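Local coordinates for protein putative SAM-dependent O-methyltranferase (Podospora anserina, PDB 4YMH) that binds S-adenosylmethionine and its product S-adenosylhomocysteine, and probably transfers methyl groups to oxygen atoms of its substrate as a cation-dependent O-methyltransferase, at residues A[66-71]-A[93-98]. Sequence-based numbering, arbitrary orientation.
Sequences PKRILE and EIVTLE. With SAH (S-adenosyl-L-homocysteine), chain E.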
loop_
_atom_site.group_PDB
_atom_site.type_symbol
_atom_site.label_atom_id
_atom_site.label_comp_id
_atom_site.label_asym_id
_atom_site.label_seq_id
_atom_site.Cartn_x
_atom_site.Cartn_y
_atom_site.Cartn_z
ATOM N N PRO A 66 5.012 14.162 -6.291
ATOM C CA PRO A 66 6.386 14.516 -5.914
ATOM C C PRO A 66 7.032 15.534 -6.869
ATOM O O PRO A 66 6.785 15.487 -8.078
ATOM C CB PRO A 66 7.118 13.174 -5.979
ATOM C CG PRO A 66 6.371 12.406 -7.000
ATOM C CD PRO A 66 4.926 12.776 -6.792
ATOM N N LYS A 67 7.829 16.453 -6.328
ATOM C CA LYS A 67 8.540 17.437 -7.146
ATOM C C LYS A 67 9.747 16.812 -7.847
ATOM O O LYS A 67 10.057 17.145 -8.988
ATOM C CB LYS A 67 8.992 18.627 -6.290
ATOM C CG LYS A 67 7.846 19.522 -5.825
ATOM C CD LYS A 67 8.344 20.793 -5.125
ATOM C CE LYS A 67 8.904 20.487 -3.745
ATOM N NZ LYS A 67 7.916 19.740 -2.901
ATOM N N ARG A 68 10.432 15.917 -7.145
ATOM C CA ARG A 68 11.583 15.196 -7.686
ATOM C C ARG A 68 11.474 13.750 -7.232
ATOM O O ARG A 68 11.055 13.499 -6.098
ATOM C CB ARG A 68 12.909 15.791 -7.199
ATOM C CG ARG A 68 13.148 17.261 -7.519
ATOM C CD ARG A 68 14.493 17.716 -6.948
ATOM N NE ARG A 68 15.628 17.123 -7.653
ATOM C CZ ARG A 68 16.807 16.853 -7.098
ATOM N NH1 ARG A 68 17.015 17.087 -5.807
ATOM N NH2 ARG A 68 17.775 16.332 -7.833
ATOM N N ILE A 69 11.851 12.808 -8.099
ATOM C CA ILE A 69 11.824 11.386 -7.761
ATOM C C ILE A 69 13.230 10.821 -7.931
ATOM O O ILE A 69 13.907 11.118 -8.914
ATOM C CB ILE A 69 10.827 10.592 -8.653
ATOM C CG1 ILE A 69 9.383 10.995 -8.345
ATOM C CG2 ILE A 69 11.001 9.070 -8.467
ATOM C CD1 ILE A 69 8.334 10.360 -9.262
ATOM N N LEU A 70 13.676 10.037 -6.962
ATOM C CA LEU A 70 14.943 9.316 -7.092
ATOM C C LEU A 70 14.661 7.829 -7.152
ATOM O O LEU A 70 13.798 7.332 -6.435
ATOM C CB LEU A 70 15.884 9.616 -5.930
ATOM C CG LEU A 70 17.130 8.709 -5.861
ATOM C CD1 LEU A 70 18.046 8.923 -7.075
ATOM C CD2 LEU A 70 17.890 8.912 -4.566
ATOM N N GLU A 71 15.388 7.124 -8.010
ATOM C CA GLU A 71 15.244 5.686 -8.147
ATOM C C GLU A 71 16.620 5.023 -8.127
ATOM O O GLU A 71 17.546 5.471 -8.797
ATOM C CB GLU A 71 14.494 5.375 -9.439
ATOM C CG GLU A 71 14.779 4.037 -10.043
ATOM C CD GLU A 71 13.907 3.762 -11.242
ATOM O OE1 GLU A 71 14.449 3.645 -12.367
ATOM O OE2 GLU A 71 12.678 3.659 -11.051
ATOM N N GLU A 93 11.459 16.129 -11.951
ATOM C CA GLU A 93 12.758 15.555 -12.272
ATOM C C GLU A 93 12.811 14.133 -11.743
ATOM O O GLU A 93 12.393 13.844 -10.622
ATOM C CB GLU A 93 13.912 16.381 -11.684
ATOM C CG GLU A 93 15.301 15.853 -12.087
ATOM C CD GLU A 93 16.466 16.593 -11.423
ATOM O OE1 GLU A 93 16.236 17.351 -10.459
ATOM O OE2 GLU A 93 17.619 16.417 -11.877
ATOM N N ILE A 94 13.320 13.238 -12.571
ATOM C CA ILE A 94 13.472 11.846 -12.193
ATOM C C ILE A 94 14.932 11.472 -12.349
ATOM O O ILE A 94 15.488 11.581 -13.433
ATOM C CB ILE A 94 12.583 10.946 -13.046
ATOM C CG1 ILE A 94 11.125 11.339 -12.816
ATOM C CG2 ILE A 94 12.801 9.482 -12.698
ATOM C CD1 ILE A 94 10.233 10.958 -13.921
ATOM N N VAL A 95 15.560 11.092 -11.243
ATOM C CA VAL A 95 16.953 10.687 -11.248
ATOM C C VAL A 95 16.982 9.184 -11.033
ATOM O O VAL A 95 16.353 8.670 -10.110
ATOM C CB VAL A 95 17.768 11.401 -10.144
ATOM C CG1 VAL A 95 19.194 10.841 -10.072
ATOM C CG2 VAL A 95 17.767 12.906 -10.377
ATOM N N THR A 96 17.668 8.461 -11.901
ATOM C CA THR A 96 17.715 7.028 -11.712
ATOM C C THR A 96 19.158 6.549 -11.778
ATOM O O THR A 96 19.942 6.997 -12.623
ATOM C CB THR A 96 16.804 6.298 -12.734
ATOM O OG1 THR A 96 16.911 4.881 -12.545
ATOM C CG2 THR A 96 17.151 6.672 -14.172
ATOM N N LEU A 97 19.522 5.673 -10.839
ATOM C CA LEU A 97 20.907 5.231 -10.697
ATOM C C LEU A 97 21.095 3.805 -11.195
ATOM O O LEU A 97 20.300 2.929 -10.857
ATOM C CB LEU A 97 21.352 5.313 -9.234
ATOM C CG LEU A 97 21.179 6.649 -8.519
ATOM C CD1 LEU A 97 21.756 6.550 -7.122
ATOM C CD2 LEU A 97 21.860 7.768 -9.310
ATOM N N GLU A 98 22.153 3.558 -11.969
ATOM C CA GLU A 98 22.357 2.206 -12.500
ATOM C C GLU A 98 23.836 1.908 -12.714
ATOM O O GLU A 98 24.579 2.789 -13.141
ATOM C CB GLU A 98 21.583 2.036 -13.819
ATOM C CG GLU A 98 21.859 0.725 -14.550
ATOM C CD GLU A 98 21.446 -0.512 -13.754
ATOM O OE1 GLU A 98 20.300 -0.551 -13.245
ATOM O OE2 GLU A 98 22.268 -1.457 -13.642
HETATM N N SAH E . 13.563 -0.905 -11.067
HETATM C CA SAH E . 13.515 -1.825 -12.168
HETATM C CB SAH E . 14.275 -3.112 -11.858
HETATM C CG SAH E . 15.591 -2.981 -11.097
HETATM S SD SAH E . 16.406 -4.530 -10.990
HETATM C C SAH E . 12.095 -2.180 -12.521
HETATM O O SAH E . 11.840 -2.615 -13.618
HETATM O OXT SAH E . 11.220 -2.028 -11.682
HETATM C "C5'" SAH E . 17.814 -3.993 -10.109
HETATM C "C4'" SAH E . 18.799 -3.172 -10.928
HETATM O "O4'" SAH E . 19.788 -2.634 -10.071
HETATM C "C3'" SAH E . 19.548 -4.000 -11.944
HETATM O "O3'" SAH E . 19.442 -3.435 -13.229
HETATM C "C2'" SAH E . 20.980 -3.970 -11.476
HETATM O "O2'" SAH E . 21.908 -4.048 -12.511
HETATM C "C1'" SAH E . 21.057 -2.696 -10.671
HETATM N N9 SAH E . 22.094 -2.717 -9.629
HETATM C C8 SAH E . 22.469 -3.735 -8.877
HETATM N N7 SAH E . 23.427 -3.376 -8.041
HETATM C C5 SAH E . 23.674 -2.106 -8.249
HETATM C C6 SAH E . 24.570 -1.095 -7.692
HETATM N N6 SAH E . 25.397 -1.444 -6.733
HETATM N N1 SAH E . 24.520 0.147 -8.167
HETATM C C2 SAH E . 23.661 0.465 -9.129
HETATM N N3 SAH E . 22.816 -0.386 -9.678
HETATM C C4 SAH E . 22.779 -1.665 -9.284
#
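Ile-69 and Glu-71 alternate donor and acceptor with Glu-93, Val-95 and Leu-97, joining strands 68-71 and 93-98 in parallel, their axes 10° apart. The strands are the two ends of a beta-alpha-beta unit, connected through helix 78-86, in the Rossmann-like sheet of class I methyltransferases. The ladder runs from Ile-69 N to Glu-93 O (2.8 Å) through Val-95 N to Ile-69 O and Glu-71 N to Val-95 O, ending with Leu-97 N on Glu-71 O.

Arg-68 and Glu-93 lie side by side on one face. With CG of Glu-93 anti to its backbone N (chi1 -176°) and the chain extended beyond, OE1 reaches the guanidinium edge and forms a salt bridge with NE of Arg-68 at 2.9 Å; NH2 adds a weak bond to the same oxygen. The guanidinium and carboxylate planes are 36° apart, and NE comes from above the carboxylate plane. Arg-68 also bonds Glu-135 O through NH1 and makes a cation-pi contact with Phe-138, so an alanine here would probably leave the Glu-93 carboxylate without its cationic mate and Phe-138 without its cation-pi partner. Further along this face, CD1 of Leu-70 packs on CG1 of Val-95 (3.7 Å) and on CG of Leu-97 (4.1 Å), against helix 127-133, where Leu-70 and Leu-97 both touch Leu-131.

On the other face, Ile-69 and Ile-94 pack beside Trp-83, and the buried Glu-71 accepts a bond from OG1 of Thr-96 on the anti side of OE1 (2.8 Å). Its OE2 bonds Ser-79, which itself binds S-adenosylhomocysteine. At the end of strand 93-98, the carboxylate of Glu-98 grips both ribose hydroxyls of that ligand: OE1 accepts from O3' at 3.0 Å and OE2 from O2' at 2.8 Å.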